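Local coordinates for DegV family protein (Thermus thermophilus, PDB 2DT8) that binds a fatty acid, here palmitic acid, as a lipid-binding protein of the DegV family, at residues Asp39-Phe49 with Glu259-Pro270. Residues are numbered along the deposited sequence; the frame is centred on the assembly and turned at random.
Sequences DWEEITPTEIF and ELGAVIASHTGP. With PLM (palmitic acid), chain C.
Asp39 grips the first turn of helix 262-268 with its carboxylate: OD1 accepts from Val263 N at 2.9 Å, the N-H pointing at it at 159° yet arriving from above the carboxylate plane rather than within it. With CG anti to the backbone N, the carboxylate lies across Val263 CG2. OD2 accepts a hydrogen bond from a water, which in turn accepts from Ile264 N, and it also bonds Ser9. These links engage amides of the helix's N-terminal end, where a negative group would probably be favoured.

Beside them, Gly261, the N-cap residue, brings its CA 3.0 Å above the indole plane of Trp40, displaced toward the rim and 3.4 Å from NE1. The indole NE1 and Gly261 N both bond Asp12, while Glu259 O sits at the ring edge, 3.2 Å from CH2, and is buried without a polar partner.

Helix 45-49 runs at 39° to helix 262-268, with axes 9.4 Å apart. Pro45 CB meets Ala265 CB at 3.6 Å, and Ile48 CD1 packs on Ala262 CB. Phe49 is sandwiched: Pro45 O lies over one face, and Pro270 CD makes a CH-pi contact with the other, 3.9 Å from the centroid and 18° off its normal. A capping box of Thr44 and Glu47 starts this helix.

His267, pointing away from helix 45-49, turns a ring face to C5 of the palmitic acid, while Val263 CG1 and Ile264 CD1 also touch the chain, so the contact backs a wall of the fatty-acid pocket of the DegV fold.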
loop_
_atom_site.group_PDB
_atom_site.type_symbol
_atom_site.label_atom_id
_atom_site.label_comp_id
_atom_site.label_asym_id
_atom_site.label_seq_id
_atom_site.Cartn_x
_atom_site.Cartn_y
_atom_site.Cartn_z
ATOM N N ASP A 39 12.263 -5.353 4.968
ATOM C CA ASP A 39 10.859 -5.696 4.845
ATOM C C ASP A 39 10.703 -6.971 3.998
ATOM O O ASP A 39 11.489 -7.185 3.073
ATOM C CB ASP A 39 10.229 -4.489 4.090
ATOM C CG ASP A 39 8.715 -4.394 4.178
ATOM O OD1 ASP A 39 8.102 -5.027 5.070
ATOM O OD2 ASP A 39 8.147 -3.639 3.346
ATOM N N TRP A 40 9.725 -7.806 4.347
ATOM C CA TRP A 40 9.412 -9.062 3.648
ATOM C C TRP A 40 10.444 -10.190 3.684
ATOM O O TRP A 40 10.088 -11.348 3.911
ATOM C CB TRP A 40 9.042 -8.787 2.176
ATOM C CG TRP A 40 7.650 -8.201 2.013
ATOM C CD1 TRP A 40 7.321 -6.887 1.852
ATOM C CD2 TRP A 40 6.411 -8.922 2.042
ATOM N NE1 TRP A 40 5.954 -6.742 1.780
ATOM C CE2 TRP A 40 5.369 -7.975 1.908
ATOM C CE3 TRP A 40 6.079 -10.276 2.194
ATOM C CZ2 TRP A 40 4.015 -8.341 1.894
ATOM C CZ3 TRP A 40 4.732 -10.638 2.182
ATOM C CH2 TRP A 40 3.719 -9.674 2.043
ATOM N N GLU A 41 11.722 -9.911 3.559
ATOM C CA GLU A 41 12.805 -10.886 3.472
ATOM C C GLU A 41 13.358 -11.393 4.786
ATOM O O GLU A 41 13.743 -12.560 4.895
ATOM C CB GLU A 41 13.983 -10.294 2.696
ATOM C CG GLU A 41 13.678 -9.780 1.313
ATOM C CD GLU A 41 13.331 -10.922 0.391
ATOM O OE1 GLU A 41 14.248 -11.700 0.053
ATOM O OE2 GLU A 41 12.151 -11.043 0.003
ATOM N N GLU A 42 13.217 -10.612 5.813
ATOM C CA GLU A 42 13.792 -10.906 7.107
ATOM C C GLU A 42 12.929 -10.763 8.338
ATOM O O GLU A 42 13.391 -11.058 9.439
ATOM C CB GLU A 42 15.031 -10.045 7.311
ATOM C CG GLU A 42 16.092 -10.180 6.253
ATOM C CD GLU A 42 17.330 -9.411 6.635
ATOM O OE1 GLU A 42 17.255 -8.169 6.738
ATOM O OE2 GLU A 42 18.380 -10.047 6.854
ATOM N N ILE A 43 11.686 -10.282 8.150
ATOM C CA ILE A 43 10.767 -10.133 9.258
ATOM C C ILE A 43 9.335 -10.162 8.742
ATOM O O ILE A 43 9.101 -9.943 7.559
ATOM C CB ILE A 43 11.059 -8.807 10.021
ATOM C CG1 ILE A 43 10.267 -8.781 11.335
ATOM C CG2 ILE A 43 10.723 -7.596 9.133
ATOM C CD1 ILE A 43 10.826 -7.858 12.379
ATOM N N THR A 44 8.450 -10.540 9.705
ATOM C CA THR A 44 7.018 -10.614 9.416
ATOM C C THR A 44 6.191 -9.835 10.434
ATOM O O THR A 44 6.664 -9.535 11.529
ATOM C CB THR A 44 6.496 -12.062 9.498
ATOM O OG1 THR A 44 6.466 -12.463 10.875
ATOM C CG2 THR A 44 7.393 -13.022 8.719
ATOM N N PRO A 45 4.946 -9.481 10.075
ATOM C CA PRO A 45 4.084 -8.753 11.012
ATOM C C PRO A 45 3.880 -9.567 12.302
ATOM O O PRO A 45 3.898 -9.019 13.405
ATOM C CB PRO A 45 2.787 -8.597 10.233
ATOM C CG PRO A 45 3.305 -8.412 8.809
ATOM C CD PRO A 45 4.380 -9.466 8.709
ATOM N N THR A 46 3.702 -10.878 12.157
ATOM C CA THR A 46 3.484 -11.751 13.311
ATOM C C THR A 46 4.640 -11.665 14.302
ATOM O O THR A 46 4.419 -11.608 15.519
ATOM C CB THR A 46 3.299 -13.213 12.858
ATOM O OG1 THR A 46 2.093 -13.321 12.095
ATOM C CG2 THR A 46 3.210 -14.150 14.063
ATOM N N GLU A 47 5.869 -11.646 13.788
ATOM C CA GLU A 47 7.038 -11.559 14.657
ATOM C C GLU A 47 7.074 -10.240 15.408
ATOM O O GLU A 47 7.410 -10.201 16.592
ATOM C CB GLU A 47 8.326 -11.735 13.847
ATOM C CG GLU A 47 8.511 -13.159 13.368
ATOM C CD GLU A 47 9.644 -13.309 12.369
ATOM O OE1 GLU A 47 9.741 -12.489 11.433
ATOM O OE2 GLU A 47 10.429 -14.261 12.525
ATOM N N ILE A 48 6.749 -9.153 14.718
ATOM C CA ILE A 48 6.728 -7.842 15.341
ATOM C C ILE A 48 5.715 -7.790 16.480
ATOM O O ILE A 48 6.033 -7.331 17.581
ATOM C CB ILE A 48 6.356 -6.767 14.303
ATOM C CG1 ILE A 48 7.526 -6.588 13.335
ATOM C CG2 ILE A 48 5.991 -5.449 14.996
ATOM C CD1 ILE A 48 7.175 -5.806 12.082
ATOM N N PHE A 49 4.505 -8.278 16.232
ATOM C CA PHE A 49 3.480 -8.231 17.263
ATOM C C PHE A 49 3.773 -9.129 18.467
ATOM O O PHE A 49 3.367 -8.859 19.590
ATOM C CB PHE A 49 2.104 -8.517 16.654
ATOM C CG PHE A 49 1.764 -7.599 15.507
ATOM C CD1 PHE A 49 2.143 -6.257 15.547
ATOM C CD2 PHE A 49 1.086 -8.066 14.389
ATOM C CE1 PHE A 49 1.858 -5.392 14.484
ATOM C CE2 PHE A 49 0.795 -7.206 13.319
ATOM C CZ PHE A 49 1.184 -5.869 13.372
ATOM N N GLU A 259 -0.797 -10.581 2.426
ATOM C CA GLU A 259 -0.564 -10.095 3.770
ATOM C C GLU A 259 0.147 -8.750 3.617
ATOM O O GLU A 259 0.830 -8.497 2.621
ATOM C CB GLU A 259 0.345 -11.064 4.535
ATOM C CG GLU A 259 0.643 -10.610 5.952
ATOM C CD GLU A 259 1.402 -11.635 6.777
ATOM O OE1 GLU A 259 2.007 -12.568 6.207
ATOM O OE2 GLU A 259 1.394 -11.488 8.015
ATOM N N LEU A 260 -0.050 -7.880 4.601
ATOM C CA LEU A 260 0.629 -6.595 4.641
ATOM C C LEU A 260 2.100 -6.873 4.910
ATOM O O LEU A 260 2.448 -7.877 5.556
ATOM C CB LEU A 260 0.115 -5.768 5.818
ATOM C CG LEU A 260 -1.284 -5.176 5.750
ATOM C CD1 LEU A 260 -1.652 -4.601 7.108
ATOM C CD2 LEU A 260 -1.308 -4.091 4.684
ATOM N N GLY A 261 2.967 -5.997 4.427
ATOM C CA GLY A 261 4.376 -6.157 4.719
ATOM C C GLY A 261 4.646 -5.730 6.158
ATOM O O GLY A 261 3.833 -5.044 6.791
ATOM N N ALA A 262 5.803 -6.132 6.676
ATOM C CA ALA A 262 6.185 -5.790 8.037
ATOM C C ALA A 262 6.285 -4.279 8.226
ATOM O O ALA A 262 5.949 -3.758 9.293
ATOM C CB ALA A 262 7.507 -6.447 8.375
ATOM N N VAL A 263 6.739 -3.559 7.200
ATOM C CA VAL A 263 6.850 -2.109 7.341
ATOM C C VAL A 263 5.472 -1.462 7.481
ATOM O O VAL A 263 5.259 -0.644 8.379
ATOM C CB VAL A 263 7.653 -1.486 6.174
ATOM C CG1 VAL A 263 7.503 0.037 6.174
ATOM C CG2 VAL A 263 9.133 -1.843 6.333
ATOM N N ILE A 264 4.519 -1.834 6.631
ATOM C CA ILE A 264 3.188 -1.260 6.764
ATOM C C ILE A 264 2.533 -1.708 8.078
ATOM O O ILE A 264 1.929 -0.904 8.786
ATOM C CB ILE A 264 2.269 -1.667 5.583
ATOM C CG1 ILE A 264 2.822 -1.107 4.272
ATOM C CG2 ILE A 264 0.842 -1.160 5.831
ATOM C CD1 ILE A 264 2.788 0.412 4.179
ATOM N N ALA A 265 2.667 -2.990 8.413
ATOM C CA ALA A 265 2.064 -3.525 9.630
ATOM C C ALA A 265 2.611 -2.879 10.902
ATOM O O ALA A 265 1.917 -2.839 11.923
ATOM C CB ALA A 265 2.261 -5.034 9.691
ATOM N N SER A 266 3.849 -2.393 10.850
ATOM C CA SER A 266 4.468 -1.727 12.006
ATOM C C SER A 266 3.702 -0.454 12.373
ATOM O O SER A 266 3.783 0.031 13.509
ATOM C CB SER A 266 5.922 -1.346 11.704
ATOM O OG SER A 266 6.763 -2.489 11.648
ATOM N N HIS A 267 2.972 0.086 11.398
ATOM C CA HIS A 267 2.178 1.290 11.614
ATOM C C HIS A 267 0.694 1.026 11.793
ATOM O O HIS A 267 0.036 1.706 12.571
ATOM C CB HIS A 267 2.405 2.264 10.470
ATOM C CG HIS A 267 3.793 2.803 10.442
ATOM N ND1 HIS A 267 4.186 3.894 11.197
ATOM C CD2 HIS A 267 4.915 2.342 9.842
ATOM C CE1 HIS A 267 5.484 4.074 11.060
ATOM N NE2 HIS A 267 5.953 3.142 10.241
ATOM N N THR A 268 0.148 0.045 11.085
ATOM C CA THR A 268 -1.281 -0.241 11.250
ATOM C C THR A 268 -1.556 -1.073 12.502
ATOM O O THR A 268 -2.562 -0.872 13.191
ATOM C CB THR A 268 -1.860 -0.976 10.028
ATOM O OG1 THR A 268 -1.200 -2.236 9.873
ATOM C CG2 THR A 268 -1.672 -0.148 8.752
ATOM N N GLY A 269 -0.660 -2.012 12.790
ATOM C CA GLY A 269 -0.823 -2.842 13.965
ATOM C C GLY A 269 -1.522 -4.156 13.688
ATOM O O GLY A 269 -1.838 -4.468 12.541
ATOM N N PRO A 270 -1.782 -4.954 14.730
ATOM C CA PRO A 270 -2.451 -6.248 14.570
ATOM C C PRO A 270 -3.914 -6.136 14.157
ATOM O O PRO A 270 -4.545 -5.087 14.318
ATOM C CB PRO A 270 -2.284 -6.896 15.947
ATOM C CG PRO A 270 -2.267 -5.726 16.873
ATOM C CD PRO A 270 -1.415 -4.712 16.137
HETATM C C1 PLM C . 9.047 4.771 6.579
HETATM O O1 PLM C . 9.321 5.807 5.782
HETATM O O2 PLM C . 9.713 4.590 7.575
HETATM C C2 PLM C . 7.905 3.837 6.234
HETATM C C3 PLM C . 6.595 4.436 6.758
HETATM C C4 PLM C . 5.427 3.490 6.469
HETATM C C5 PLM C . 4.132 4.133 6.964
HETATM C C6 PLM C . 2.935 3.255 6.604
HETATM C C7 PLM C . 1.675 3.901 7.146
HETATM C C8 PLM C . 0.459 3.168 6.633
HETATM C C9 PLM C . -0.768 4.032 6.915
HETATM C CA PLM C . -2.004 3.158 6.991
HETATM C CB PLM C . -2.525 2.960 5.580
HETATM C CC PLM C . -2.293 1.518 5.167
HETATM C CD PLM C . -3.617 0.907 4.751
HETATM C CE PLM C . -3.419 -0.588 4.513
HETATM C CF PLM C . -4.770 -1.248 4.199
HETATM C CG PLM C . -5.151 -0.974 2.744
HETATM O O HOH W 1 5.444 -3.212 3.822
HETATM O O HOH W 2 7.276 -8.577 5.898
HETATM O O HOH W 3 3.085 -12.516 9.754
#